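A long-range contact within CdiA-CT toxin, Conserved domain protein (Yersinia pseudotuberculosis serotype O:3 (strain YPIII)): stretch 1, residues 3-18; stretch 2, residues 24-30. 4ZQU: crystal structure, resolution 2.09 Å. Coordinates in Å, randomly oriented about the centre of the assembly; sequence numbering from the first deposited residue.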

# COMPACT_ATOMS: atom_id res chain seq x y z
N TRP A 3 -7.39 17.05 11.15
CA TRP A 3 -7.54 17.27 9.72
C TRP A 3 -7.64 15.96 8.94
O TRP A 3 -8.47 15.83 8.05
CB TRP A 3 -6.38 18.11 9.18
CG TRP A 3 -6.42 18.32 7.69
CD1 TRP A 3 -5.51 17.88 6.78
CD2 TRP A 3 -7.43 19.01 6.95
NE1 TRP A 3 -5.88 18.26 5.51
CE2 TRP A 3 -7.06 18.96 5.59
CE3 TRP A 3 -8.60 19.68 7.30
CZ2 TRP A 3 -7.83 19.54 4.58
CZ3 TRP A 3 -9.37 20.26 6.30
CH2 TRP A 3 -8.97 20.18 4.96
N GLU A 4 -6.80 15.00 9.31
CA GLU A 4 -6.75 13.71 8.62
C GLU A 4 -8.09 12.99 8.73
O GLU A 4 -8.53 12.34 7.78
CB GLU A 4 -5.63 12.84 9.19
CG GLU A 4 -5.29 11.63 8.33
CD GLU A 4 -3.99 10.96 8.74
OE1 GLU A 4 -3.39 11.38 9.75
OE2 GLU A 4 -3.56 10.02 8.03
N ASP A 5 -8.74 13.12 9.88
CA ASP A 5 -10.03 12.48 10.10
C ASP A 5 -11.15 13.22 9.39
O ASP A 5 -12.08 12.61 8.87
CB ASP A 5 -10.32 12.39 11.60
CG ASP A 5 -9.34 11.50 12.33
OD1 ASP A 5 -9.63 10.30 12.49
OD2 ASP A 5 -8.27 12.00 12.73
N TYR A 6 -11.04 14.55 9.37
CA TYR A 6 -12.01 15.39 8.67
C TYR A 6 -12.03 15.09 7.18
O TYR A 6 -13.09 15.09 6.55
CB TYR A 6 -11.69 16.87 8.92
CG TYR A 6 -12.55 17.82 8.13
CD1 TYR A 6 -13.79 18.22 8.62
CD2 TYR A 6 -12.14 18.33 6.91
CE1 TYR A 6 -14.59 19.09 7.90
CE2 TYR A 6 -12.93 19.20 6.19
CZ TYR A 6 -14.15 19.58 6.69
OH TYR A 6 -14.95 20.45 5.98
N VAL A 7 -10.85 14.85 6.61
CA VAL A 7 -10.73 14.48 5.21
C VAL A 7 -11.51 13.19 4.93
O VAL A 7 -12.10 13.03 3.86
CB VAL A 7 -9.25 14.32 4.80
CG1 VAL A 7 -9.12 13.71 3.41
CG2 VAL A 7 -8.53 15.66 4.87
N GLY A 8 -11.53 12.29 5.90
CA GLY A 8 -12.22 11.03 5.75
C GLY A 8 -13.74 11.12 5.73
O GLY A 8 -14.41 10.21 5.24
N LYS A 9 -14.27 12.21 6.26
CA LYS A 9 -15.72 12.40 6.33
C LYS A 9 -16.34 12.56 4.94
O LYS A 9 -17.51 12.23 4.74
CB LYS A 9 -16.05 13.61 7.20
N THR A 10 -15.56 13.07 4.00
CA THR A 10 -16.03 13.32 2.64
C THR A 10 -15.68 12.18 1.69
O THR A 10 -15.90 12.27 0.49
CB THR A 10 -15.44 14.64 2.08
OG1 THR A 10 -16.08 14.97 0.84
CG2 THR A 10 -13.95 14.51 1.86
N LEU A 11 -15.14 11.10 2.25
CA LEU A 11 -14.68 9.97 1.45
C LEU A 11 -15.42 8.68 1.82
O LEU A 11 -15.88 8.53 2.96
CB LEU A 11 -13.17 9.78 1.63
CG LEU A 11 -12.32 10.97 1.17
CD1 LEU A 11 -10.85 10.70 1.42
CD2 LEU A 11 -12.58 11.26 -0.30
N PRO A 12 -15.54 7.75 0.86
CA PRO A 12 -16.21 6.46 1.08
C PRO A 12 -15.58 5.65 2.22
O PRO A 12 -14.38 5.81 2.48
CB PRO A 12 -16.04 5.74 -0.26
CG PRO A 12 -15.86 6.82 -1.25
CD PRO A 12 -15.09 7.89 -0.54
N VAL A 13 -16.36 4.82 2.88
CA VAL A 13 -15.86 4.03 4.01
C VAL A 13 -14.83 3.01 3.55
O VAL A 13 -14.91 2.50 2.43
CB VAL A 13 -17.00 3.31 4.76
CG1 VAL A 13 -17.89 4.32 5.46
CG2 VAL A 13 -17.81 2.45 3.81
N GLY A 14 -13.87 2.72 4.41
CA GLY A 14 -12.82 1.77 4.10
C GLY A 14 -11.66 2.38 3.34
O GLY A 14 -10.74 1.69 2.93
N SER A 15 -11.72 3.70 3.14
CA SER A 15 -10.70 4.40 2.37
C SER A 15 -9.43 4.66 3.18
O SER A 15 -8.34 4.73 2.62
CB SER A 15 -11.24 5.73 1.85
OG SER A 15 -12.23 5.52 0.86
N ARG A 16 -9.58 4.80 4.49
CA ARG A 16 -8.45 5.12 5.36
C ARG A 16 -7.37 4.05 5.34
O ARG A 16 -7.61 2.89 5.67
CB ARG A 16 -8.91 5.35 6.79
CG ARG A 16 -7.76 5.61 7.75
CD ARG A 16 -7.26 7.03 7.62
NE ARG A 16 -7.96 7.93 8.54
CZ ARG A 16 -7.38 8.58 9.54
NH1 ARG A 16 -6.07 8.46 9.74
NH2 ARG A 16 -8.10 9.37 10.32
N LEU A 17 -6.16 4.47 4.96
CA LEU A 17 -5.00 3.60 4.99
C LEU A 17 -4.39 3.57 6.39
O LEU A 17 -4.54 4.54 7.14
CB LEU A 17 -3.96 4.07 3.97
CG LEU A 17 -4.36 3.92 2.50
CD1 LEU A 17 -3.45 4.74 1.63
CD2 LEU A 17 -4.31 2.46 2.10
N PRO A 18 -3.71 2.47 6.74
CA PRO A 18 -3.04 2.39 8.04
C PRO A 18 -1.98 3.48 8.17
O PRO A 18 -1.41 3.89 7.16
CB PRO A 18 -2.40 1.00 8.03
CG PRO A 18 -2.28 0.65 6.58
CD PRO A 18 -3.49 1.26 5.93
N TYR A 24 0.31 8.72 1.51
CA TYR A 24 -1.10 8.47 1.25
C TYR A 24 -1.87 8.14 2.53
O TYR A 24 -1.50 7.22 3.27
CB TYR A 24 -1.27 7.34 0.24
CG TYR A 24 -0.66 7.62 -1.11
CD1 TYR A 24 -0.54 8.92 -1.58
CD2 TYR A 24 -0.18 6.59 -1.91
CE1 TYR A 24 0.03 9.19 -2.81
CE2 TYR A 24 0.38 6.84 -3.14
CZ TYR A 24 0.49 8.15 -3.59
OH TYR A 24 1.05 8.41 -4.82
N ASP A 25 -2.93 8.90 2.79
CA ASP A 25 -3.73 8.70 3.99
C ASP A 25 -5.04 7.98 3.65
O ASP A 25 -5.54 7.19 4.44
CB ASP A 25 -4.01 10.05 4.66
CG ASP A 25 -2.74 10.78 5.04
OD1 ASP A 25 -1.80 10.13 5.55
OD2 ASP A 25 -2.66 12.00 4.81
N TYR A 26 -5.57 8.27 2.47
CA TYR A 26 -6.80 7.63 2.02
C TYR A 26 -6.65 7.01 0.64
O TYR A 26 -5.89 7.49 -0.19
CB TYR A 26 -7.95 8.64 2.01
CG TYR A 26 -8.35 9.10 3.38
CD1 TYR A 26 -9.28 8.39 4.13
CD2 TYR A 26 -7.79 10.24 3.94
CE1 TYR A 26 -9.64 8.80 5.39
CE2 TYR A 26 -8.14 10.66 5.20
CZ TYR A 26 -9.07 9.94 5.92
OH TYR A 26 -9.43 10.35 7.18
N PHE A 27 -7.40 5.94 0.41
CA PHE A 27 -7.40 5.27 -0.88
C PHE A 27 -8.81 4.80 -1.22
O PHE A 27 -9.36 3.96 -0.52
CB PHE A 27 -6.43 4.09 -0.86
CG PHE A 27 -6.26 3.42 -2.20
CD1 PHE A 27 -6.16 4.17 -3.36
CD2 PHE A 27 -6.19 2.04 -2.30
CE1 PHE A 27 -6.00 3.56 -4.59
CE2 PHE A 27 -6.03 1.43 -3.53
CZ PHE A 27 -5.93 2.19 -4.67
N ASP A 28 -9.39 5.37 -2.27
CA ASP A 28 -10.69 4.91 -2.75
C ASP A 28 -10.50 3.51 -3.32
O ASP A 28 -9.95 3.34 -4.40
CB ASP A 28 -11.27 5.86 -3.79
CG ASP A 28 -12.73 5.57 -4.12
OD1 ASP A 28 -13.09 4.38 -4.25
OD2 ASP A 28 -13.51 6.53 -4.25
N ARG A 29 -10.97 2.50 -2.58
CA ARG A 29 -10.68 1.11 -2.91
C ARG A 29 -11.34 0.67 -4.21
O ARG A 29 -11.00 -0.38 -4.75
CB ARG A 29 -11.13 0.20 -1.77
CG ARG A 29 -10.65 0.64 -0.40
CD ARG A 29 -9.14 0.80 -0.35
NE ARG A 29 -8.72 1.28 0.97
CZ ARG A 29 -7.94 0.61 1.80
NH1 ARG A 29 -7.45 -0.57 1.45
NH2 ARG A 29 -7.62 1.13 2.98
N ALA A 30 -12.27 1.47 -4.72
CA ALA A 30 -12.98 1.12 -5.95
C ALA A 30 -12.49 1.92 -7.16
O ALA A 30 -12.28 1.35 -8.23
CB ALA A 30 -14.47 1.32 -5.76
O HOH W 1 -13.06 3.01 -0.17
O HOH W 2 -0.96 6.80 5.96

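The contact between these stretches is a single beta bridge, made by two backbone hydrogen bonds, around which one buried tyrosine and one leucine pack the two stretches together. It illustrates a general principle: a very short piece of strand pairing can suffice when the side chains beside it fill the space between the segments.

The bridge joins R16 to Y26, whose CA atoms lie 4.5 Å apart. The amide N of F27 donates to S15 O at 2.7 Å, and the amide N of L17 donates to D25 O at 2.8 Å, so the two bonds flank the bridged pair. CA-H...O contacts supplement them: S15 O lies 3.3 Å from Y26 CA, and F27 O lies 3.2 Å from S15 CA.

Y26 contributes more buried surface than any other residue. Its CA-to-CB bond points away from stretch 1, yet the ring reaches back to the helix and the loop that follows it. L11 CD1 approaches Y26 CG at 3.6 Å and V7 CG1 approaches Y26 CE2 at 3.7 Å, giving the ring an aliphatic setting, while R16 CD sits 4.1 Å from the Y26 ring centroid in an off-centre CH-pi contact. At the far end the hydroxyl presses close to the helix backbone. G8 suits this place because a CB there would fall 2.4 Å from Y26 OH, a clash.

L17 points toward stretch 2, where its CD1 lies 3.7 Å from Y24 CB and 3.9 Å from F27 CB. Its CD2 lies over one face of the R29 guanidinium, 3.7 Å from R29 NH2, so the same leucine packs against both apolar and charged neighbours.

The charged residues need more careful reading. E4 OE2 and D25 OD1 are like charges only 3.0 Å apart. R16 lies nearby: its NH1 is 3.4 Å from E4 OE2, a salt bridge of charges alone because the oxygen sits well out of the guanidinium plane, and its NH2 forms a closer salt bridge with D5 OD1 at 2.8 Å.

The approach to the bridge is shaped by a type II turn from P12 to S15. G14 has phi and psi of 85° and 5°, where a CB would jam against the preceding carbonyl, so the turn itself calls for glycine. S15 OG donates to P12 O at 2.7 Å, tying the turn together. Water 1 then links the stretches, donating to S15 OG at 2.8 Å and V13 O at 3.2 Å and accepting from R29 N at 3.2 Å.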